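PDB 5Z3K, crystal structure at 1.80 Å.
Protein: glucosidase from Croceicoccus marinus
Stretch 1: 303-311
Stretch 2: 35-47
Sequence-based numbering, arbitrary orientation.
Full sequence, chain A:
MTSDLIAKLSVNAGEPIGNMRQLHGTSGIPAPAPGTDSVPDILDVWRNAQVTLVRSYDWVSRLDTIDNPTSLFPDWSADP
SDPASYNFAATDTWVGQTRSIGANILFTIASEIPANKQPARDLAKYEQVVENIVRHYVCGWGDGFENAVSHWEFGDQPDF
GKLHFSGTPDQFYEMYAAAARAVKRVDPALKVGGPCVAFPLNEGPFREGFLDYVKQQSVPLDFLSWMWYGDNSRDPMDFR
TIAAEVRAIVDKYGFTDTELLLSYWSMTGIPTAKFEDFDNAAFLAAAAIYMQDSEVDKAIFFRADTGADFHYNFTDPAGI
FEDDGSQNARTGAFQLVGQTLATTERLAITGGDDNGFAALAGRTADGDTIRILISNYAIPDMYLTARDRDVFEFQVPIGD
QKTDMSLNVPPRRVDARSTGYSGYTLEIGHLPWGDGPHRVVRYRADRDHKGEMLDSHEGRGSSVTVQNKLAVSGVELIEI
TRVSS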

ATOM      1  N   ARG A 303       5.593   5.427   2.071  1.00 13.61           N
ATOM      2  CA  ARG A 303       6.144   4.229   2.709  1.00 13.18           C
ATOM      3  C   ARG A 303       6.071   4.446   4.222  1.00 13.65           C
ATOM      4  O   ARG A 303       6.284   5.574   4.692  1.00 12.74           O
ATOM      5  CB  ARG A 303       7.596   3.974   2.268  1.00 11.54           C
ATOM      6  CG  ARG A 303       8.512   5.207   2.345  1.00 10.54           C
ATOM      7  CD  ARG A 303       9.867   4.982   1.632  1.00 14.62           C
ATOM      8  NE  ARG A 303      10.763   4.171   2.459  1.00 13.14           N
ATOM      9  CZ  ARG A 303      11.964   3.733   2.082  1.00 13.83           C
ATOM     10  NH1 ARG A 303      12.449   4.004   0.871  1.00 16.37           N
ATOM     11  NH2 ARG A 303      12.679   3.001   2.921  1.00 15.66           N
ATOM     12  N   ALA A 304       5.766   3.389   4.986  1.00 12.13           N
ATOM     13  CA  ALA A 304       5.549   3.500   6.434  1.00 13.88           C
ATOM     14  C   ALA A 304       6.851   3.313   7.223  1.00 13.01           C
ATOM     15  O   ALA A 304       6.984   2.437   8.085  1.00 11.67           O
ATOM     16  CB  ALA A 304       4.488   2.498   6.888  1.00 11.25           C
ATOM     17  N   ASP A 305       7.829   4.167   6.937  1.00 12.24           N
ATOM     18  CA  ASP A 305       9.046   4.183   7.745  1.00 12.05           C
ATOM     19  C   ASP A 305       9.593   5.605   7.741  1.00 13.14           C
ATOM     20  O   ASP A 305       8.892   6.549   7.366  1.00 12.00           O
ATOM     21  CB  ASP A 305      10.056   3.116   7.277  1.00 13.13           C
ATOM     22  CG  ASP A 305      10.618   3.353   5.863  1.00 15.68           C
ATOM     23  OD1 ASP A 305      10.402   4.428   5.251  1.00 11.11           O
ATOM     24  OD2 ASP A 305      11.306   2.426   5.363  1.00 12.84           O
ATOM     25  N   THR A 306      10.842   5.767   8.195  1.00 12.04           N
ATOM     26  CA  THR A 306      11.441   7.102   8.229  1.00 16.15           C
ATOM     27  C   THR A 306      11.826   7.618   6.857  1.00 15.84           C
ATOM     28  O   THR A 306      12.258   8.769   6.752  1.00 13.31           O
ATOM     29  CB  THR A 306      12.679   7.126   9.117  1.00 16.30           C
ATOM     30  OG1 THR A 306      13.736   6.383   8.487  1.00 13.54           O
ATOM     31  CG2 THR A 306      12.348   6.542  10.483  1.00 13.66           C
ATOM     32  N   GLY A 307      11.678   6.814   5.809  1.00 14.06           N
ATOM     33  CA  GLY A 307      12.103   7.225   4.496  1.00 16.47           C
ATOM     34  C   GLY A 307      13.569   7.026   4.229  1.00 14.84           C
ATOM     35  O   GLY A 307      14.023   7.333   3.121  1.00 17.97           O
ATOM     36  N   ALA A 308      14.323   6.521   5.206  1.00 13.33           N
ATOM     37  CA  ALA A 308      15.725   6.186   5.006  1.00 14.55           C
ATOM     38  C   ALA A 308      15.825   5.146   3.899  1.00 17.92           C
ATOM     39  O   ALA A 308      15.342   4.018   4.041  1.00 18.72           O
ATOM     40  CB  ALA A 308      16.357   5.676   6.309  1.00 13.68           C
ATOM     41  N   ASP A 309      16.423   5.526   2.778  1.00 15.84           N
ATOM     42  CA  ASP A 309      16.410   4.740   1.552  1.00 15.95           C
ATOM     43  C   ASP A 309      17.840   4.276   1.317  1.00 19.32           C
ATOM     44  O   ASP A 309      18.720   5.094   1.047  1.00 17.15           O
ATOM     45  CB  ASP A 309      15.866   5.589   0.400  1.00 14.53           C
ATOM     46  CG  ASP A 309      15.897   4.878  -0.952  1.00 16.72           C
ATOM     47  OD1 ASP A 309      16.776   4.026  -1.197  1.00 15.58           O
ATOM     48  OD2 ASP A 309      15.035   5.206  -1.787  1.00 16.10           O
ATOM     49  N   PHE A 310      18.071   2.973   1.441  1.00 17.34           N
ATOM     50  CA  PHE A 310      19.411   2.406   1.364  1.00 17.68           C
ATOM     51  C   PHE A 310      19.768   1.945  -0.040  1.00 19.71           C
ATOM     52  O   PHE A 310      20.757   1.227  -0.224  1.00 16.96           O
ATOM     53  CB  PHE A 310      19.540   1.259   2.363  1.00 16.09           C
ATOM     54  CG  PHE A 310      19.387   1.699   3.793  1.00 18.18           C
ATOM     55  CD1 PHE A 310      18.135   1.813   4.370  1.00 17.78           C
ATOM     56  CD2 PHE A 310      20.498   2.024   4.549  1.00 18.79           C
ATOM     57  CE1 PHE A 310      17.992   2.232   5.690  1.00 17.58           C
ATOM     58  CE2 PHE A 310      20.368   2.443   5.872  1.00 19.04           C
ATOM     59  CZ  PHE A 310      19.112   2.552   6.439  1.00 23.00           C
ATOM     60  N   HIS A 311      18.978   2.342  -1.030  1.00 14.60           N
ATOM     61  CA  HIS A 311      19.294   2.118  -2.430  1.00 18.16           C
ATOM     62  C   HIS A 311      19.694   3.406  -3.130  1.00 21.24           C
ATOM     63  O   HIS A 311      20.746   3.459  -3.773  1.00 19.13           O
ATOM     64  CB  HIS A 311      18.086   1.459  -3.099  1.00 15.28           C
ATOM     65  CG  HIS A 311      17.622   0.238  -2.369  1.00 14.09           C
ATOM     66  ND1 HIS A 311      18.241  -0.986  -2.508  1.00 13.94           N
ATOM     67  CD2 HIS A 311      16.644   0.063  -1.446  1.00 15.73           C
ATOM     68  CE1 HIS A 311      17.643  -1.871  -1.731  1.00 17.20           C
ATOM     69  NE2 HIS A 311      16.669  -1.261  -1.079  1.00 14.51           N
TER
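Stretch 2 35-47: GTDSVPDILDVWR

Stretch 2 approaches stretch 1 as a loop that turns through Asp37 and Ser38, is extended from Val39 to Asp41, and passes through Ile42 into a helix that begins at Leu43 and continues beyond Arg47. The two segments run in opposite senses: Thr36 lies nearest Phe310 (CA to CA 8.4 Å), Ile42 nearest Asp305 (CA to CA 7.6 Å) and Trp46 nearest Ala304 (CA to CA 8.1 Å). No backbone-to-backbone hydrogen bond joins them, so side chains make most of the contact, which buries 370 Å² in total.

One hydrogen bond crosses the interface. The CA-to-CB bond of Trp46 points sideways, but with chi1 at -75° the indole reaches over to stretch 1, and its NE1 donates to Ala304 O at 2.8 Å with an N-H...O angle of 152°. The carbonyl oxygen lies at the ring edge, near the indole plane, as expected for a partner of the N-H group. The helix thus holds the loop through a side chain in its first turn. That turn is itself secured by the backbone bond from Val45 N to Ile42 O (2.9 Å), with Ile42 at the N-cap position, and by Leu43 N, which donates to Asp41 OD1 at 3.2 Å.

Apolar packing accompanies this bond. Ala304 CB lies 4.1 Å from Trp46 CE2, while Ile42, with chi1 p and chi2 t, extends its CD1 to 3.5 Å from Ala304 O and 3.7 Å from Asp305 CA. Its methyl therefore rests largely on backbone. The Asp305 carboxylate is engaged within its own stretch: OD1 receives Arg303 NE and Gly307 N, each at 2.8 Å, and OD2 receives Arg303 NH2 at 2.9 Å; the bond from Gly307 N closes the turn that follows Asp305. Farther along, Thr306 CG2 meets the ring of Pro40, 3.4 Å from its CG.

At the other end, Phe310 supplies the largest covered area of any residue in the pair. The CA-to-CB bond of Phe310 points toward stretch 2, the side chain takes the m rotamer (chi1 -63°), and three residues gather round the ring. Thr36 places CG2 over one face, 3.8 Å from the ring centroid and 12° off the normal, a CH-pi contact. Val39 CG1 and Ser38 OG sit instead at the edge, near the ring plane, 3.5 Å and 3.6 Å from Phe310 CZ respectively. Thr36 thus covers one face of the ring, and Ser38 and Val39 meet its edge at CZ, whereas the helix start is fixed to the opposite end of stretch 1 by the indole.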

ATOM      1  N   GLY A  35      23.462  -5.565   8.974  1.00 19.25           N
ATOM      2  CA  GLY A  35      23.909  -4.736   7.877  1.00 17.83           C
ATOM      3  C   GLY A  35      23.073  -3.504   7.631  1.00 20.77           C
ATOM      4  O   GLY A  35      23.500  -2.622   6.870  1.00 21.25           O
ATOM      5  N   THR A  36      21.885  -3.423   8.233  1.00 17.37           N
ATOM      6  CA  THR A  36      21.005  -2.258   8.139  1.00 20.82           C
ATOM      7  C   THR A  36      20.472  -1.986   9.548  1.00 19.62           C
ATOM      8  O   THR A  36      19.304  -2.171   9.869  1.00 21.71           O
ATOM      9  CB  THR A  36      19.863  -2.490   7.146  1.00 21.60           C
ATOM     10  OG1 THR A  36      20.392  -2.981   5.912  1.00 17.53           O
ATOM     11  CG2 THR A  36      19.086  -1.186   6.890  1.00 19.21           C
ATOM     12  N   ASP A  37      21.338  -1.553  10.454  1.00 20.85           N
ATOM     13  CA  ASP A  37      20.904  -1.449  11.840  1.00 24.32           C
ATOM     14  C   ASP A  37      20.750  -0.014  12.328  1.00 21.90           C
ATOM     15  O   ASP A  37      20.528   0.195  13.522  1.00 28.93           O
ATOM     16  CB  ASP A  37      21.845  -2.222  12.756  1.00 31.10           C
ATOM     17  CG  ASP A  37      23.289  -1.917  12.497  1.00 31.06           C
ATOM     18  OD1 ASP A  37      23.617  -0.743  12.204  1.00 34.21           O
ATOM     19  OD2 ASP A  37      24.096  -2.867  12.590  1.00 38.31           O
ATOM     20  N   SER A  38      20.833   0.972  11.439  1.00 24.06           N
ATOM     21  CA  SER A  38      20.728   2.362  11.855  1.00 26.43           C
ATOM     22  C   SER A  38      19.285   2.830  12.008  1.00 27.57           C
ATOM     23  O   SER A  38      19.055   3.883  12.612  1.00 29.97           O
ATOM     24  CB  SER A  38      21.457   3.267  10.856  1.00 27.77           C
ATOM     25  OG  SER A  38      20.935   3.133   9.541  1.00 27.01           O
ATOM     26  N   VAL A  39      18.317   2.075  11.500  1.00 20.04           N
ATOM     27  CA  VAL A  39      16.928   2.528  11.450  1.00 16.38           C
ATOM     28  C   VAL A  39      16.237   2.310  12.789  1.00 15.59           C
ATOM     29  O   VAL A  39      16.599   1.397  13.551  1.00 14.07           O
ATOM     30  CB  VAL A  39      16.159   1.817  10.325  1.00 14.01           C
ATOM     31  CG1 VAL A  39      16.822   2.089   9.000  1.00 13.09           C
ATOM     32  CG2 VAL A  39      16.082   0.320  10.611  1.00 14.45           C
ATOM     33  N   PRO A  40      15.234   3.113  13.109  1.00 16.15           N
ATOM     34  CA  PRO A  40      14.475   2.888  14.339  1.00 13.29           C
ATOM     35  C   PRO A  40      13.639   1.620  14.257  1.00 14.69           C
ATOM     36  O   PRO A  40      13.275   1.140  13.180  1.00 17.15           O
ATOM     37  CB  PRO A  40      13.580   4.132  14.433  1.00 12.99           C
ATOM     38  CG  PRO A  40      13.406   4.574  13.051  1.00 17.14           C
ATOM     39  CD  PRO A  40      14.720   4.263  12.337  1.00 15.73           C
ATOM     40  N   ASP A  41      13.312   1.081  15.429  1.00 13.75           N
ATOM     41  CA  ASP A  41      12.401  -0.062  15.517  1.00 14.20           C
ATOM     42  C   ASP A  41      10.976   0.465  15.660  1.00 13.48           C
ATOM     43  O   ASP A  41      10.567   0.885  16.745  1.00 12.11           O
ATOM     44  CB  ASP A  41      12.790  -0.962  16.687  1.00 12.62           C
ATOM     45  CG  ASP A  41      12.041  -2.298  16.684  1.00 16.10           C
ATOM     46  OD1 ASP A  41      10.931  -2.382  16.114  1.00 12.94           O
ATOM     47  OD2 ASP A  41      12.565  -3.276  17.264  1.00 17.51           O
ATOM     48  N   ILE A  42      10.206   0.422  14.569  1.00 10.34           N
ATOM     49  CA  ILE A  42       8.814   0.859  14.565  1.00 15.29           C
ATOM     50  C   ILE A  42       7.862  -0.301  14.265  1.00 11.23           C
ATOM     51  O   ILE A  42       6.716  -0.079  13.888  1.00 11.39           O
ATOM     52  CB  ILE A  42       8.594   2.016  13.569  1.00 15.81           C
ATOM     53  CG1 ILE A  42       8.970   1.541  12.160  1.00 15.21           C
ATOM     54  CG2 ILE A  42       9.395   3.264  14.029  1.00 13.97           C
ATOM     55  CD1 ILE A  42       8.894   2.579  11.056  1.00 14.94           C
ATOM     56  N   LEU A  43       8.335  -1.542  14.408  1.00 10.92           N
ATOM     57  CA  LEU A  43       7.501  -2.701  14.094  1.00 13.40           C
ATOM     58  C   LEU A  43       6.211  -2.714  14.911  1.00 15.15           C
ATOM     59  O   LEU A  43       5.154  -3.137  14.417  1.00 11.10           O
ATOM     60  CB  LEU A  43       8.295  -3.987  14.338  1.00 12.87           C
ATOM     61  CG  LEU A  43       7.593  -5.296  14.007  1.00 13.66           C
ATOM     62  CD1 LEU A  43       7.276  -5.364  12.500  1.00 11.66           C
ATOM     63  CD2 LEU A  43       8.452  -6.504  14.452  1.00 14.11           C
ATOM     64  N   ASP A  44       6.272  -2.267  16.171  1.00  9.40           N
ATOM     65  CA  ASP A  44       5.059  -2.240  16.982  1.00 13.87           C
ATOM     66  C   ASP A  44       4.014  -1.295  16.407  1.00 10.77           C
ATOM     67  O   ASP A  44       2.818  -1.511  16.619  1.00 11.45           O
ATOM     68  CB  ASP A  44       5.375  -1.839  18.423  1.00 16.93           C
ATOM     69  CG  ASP A  44       4.186  -2.014  19.345  1.00 19.03           C
ATOM     70  OD1 ASP A  44       3.766  -3.169  19.569  1.00 24.40           O
ATOM     71  OD2 ASP A  44       3.666  -0.992  19.839  1.00 21.49           O
ATOM     72  N   VAL A  45       4.438  -0.234  15.704  1.00  8.78           N
ATOM     73  CA  VAL A  45       3.470   0.658  15.064  1.00 11.12           C
ATOM     74  C   VAL A  45       2.781  -0.059  13.908  1.00 10.12           C
ATOM     75  O   VAL A  45       1.570   0.085  13.703  1.00 10.24           O
ATOM     76  CB  VAL A  45       4.139   1.970  14.593  1.00 13.53           C
ATOM     77  CG1 VAL A  45       3.101   2.933  13.976  1.00 12.35           C
ATOM     78  CG2 VAL A  45       4.874   2.662  15.740  1.00 15.07           C
ATOM     79  N   TRP A  46       3.538  -0.831  13.126  1.00  9.57           N
ATOM     80  CA  TRP A  46       2.916  -1.622  12.062  1.00  9.58           C
ATOM     81  C   TRP A  46       1.914  -2.618  12.643  1.00 11.93           C
ATOM     82  O   TRP A  46       0.823  -2.823  12.090  1.00 10.17           O
ATOM     83  CB  TRP A  46       3.991  -2.356  11.254  1.00  9.91           C
ATOM     84  CG  TRP A  46       4.786  -1.523  10.302  1.00 12.16           C
ATOM     85  CD1 TRP A  46       4.956  -0.172  10.325  1.00 12.67           C
ATOM     86  CD2 TRP A  46       5.523  -2.004   9.167  1.00 14.10           C
ATOM     87  NE1 TRP A  46       5.757   0.224   9.278  1.00 15.07           N
ATOM     88  CE2 TRP A  46       6.114  -0.882   8.547  1.00 12.41           C
ATOM     89  CE3 TRP A  46       5.750  -3.275   8.627  1.00  8.92           C
ATOM     90  CZ2 TRP A  46       6.914  -0.990   7.409  1.00  9.86           C
ATOM     91  CZ3 TRP A  46       6.553  -3.384   7.490  1.00 12.11           C
ATOM     92  CH2 TRP A  46       7.125  -2.250   6.896  1.00 10.40           C
ATOM     93  N   ARG A  47       2.262  -3.242  13.770  1.00 10.95           N
ATOM     94  CA  ARG A  47       1.339  -4.149  14.446  1.00 11.31           C
ATOM     95  C   ARG A  47       0.075  -3.423  14.883  1.00 11.74           C
ATOM     96  O   ARG A  47      -1.041  -3.885  14.623  1.00 12.11           O
ATOM     97  CB  ARG A  47       2.025  -4.792  15.658  1.00 12.27           C
ATOM     98  CG  ARG A  47       1.146  -5.800  16.378  1.00 14.19           C
ATOM     99  CD  ARG A  47       1.553  -5.956  17.848  1.00 21.63           C
ATOM    100  NE  ARG A  47       1.641  -4.658  18.510  1.00 22.41           N
ATOM    101  CZ  ARG A  47       0.600  -3.926  18.892  1.00 23.40           C
ATOM    102  NH1 ARG A  47      -0.645  -4.360  18.700  1.00 29.62           N
ATOM    103  NH2 ARG A  47       0.807  -2.754  19.483  1.00 23.49           N
TER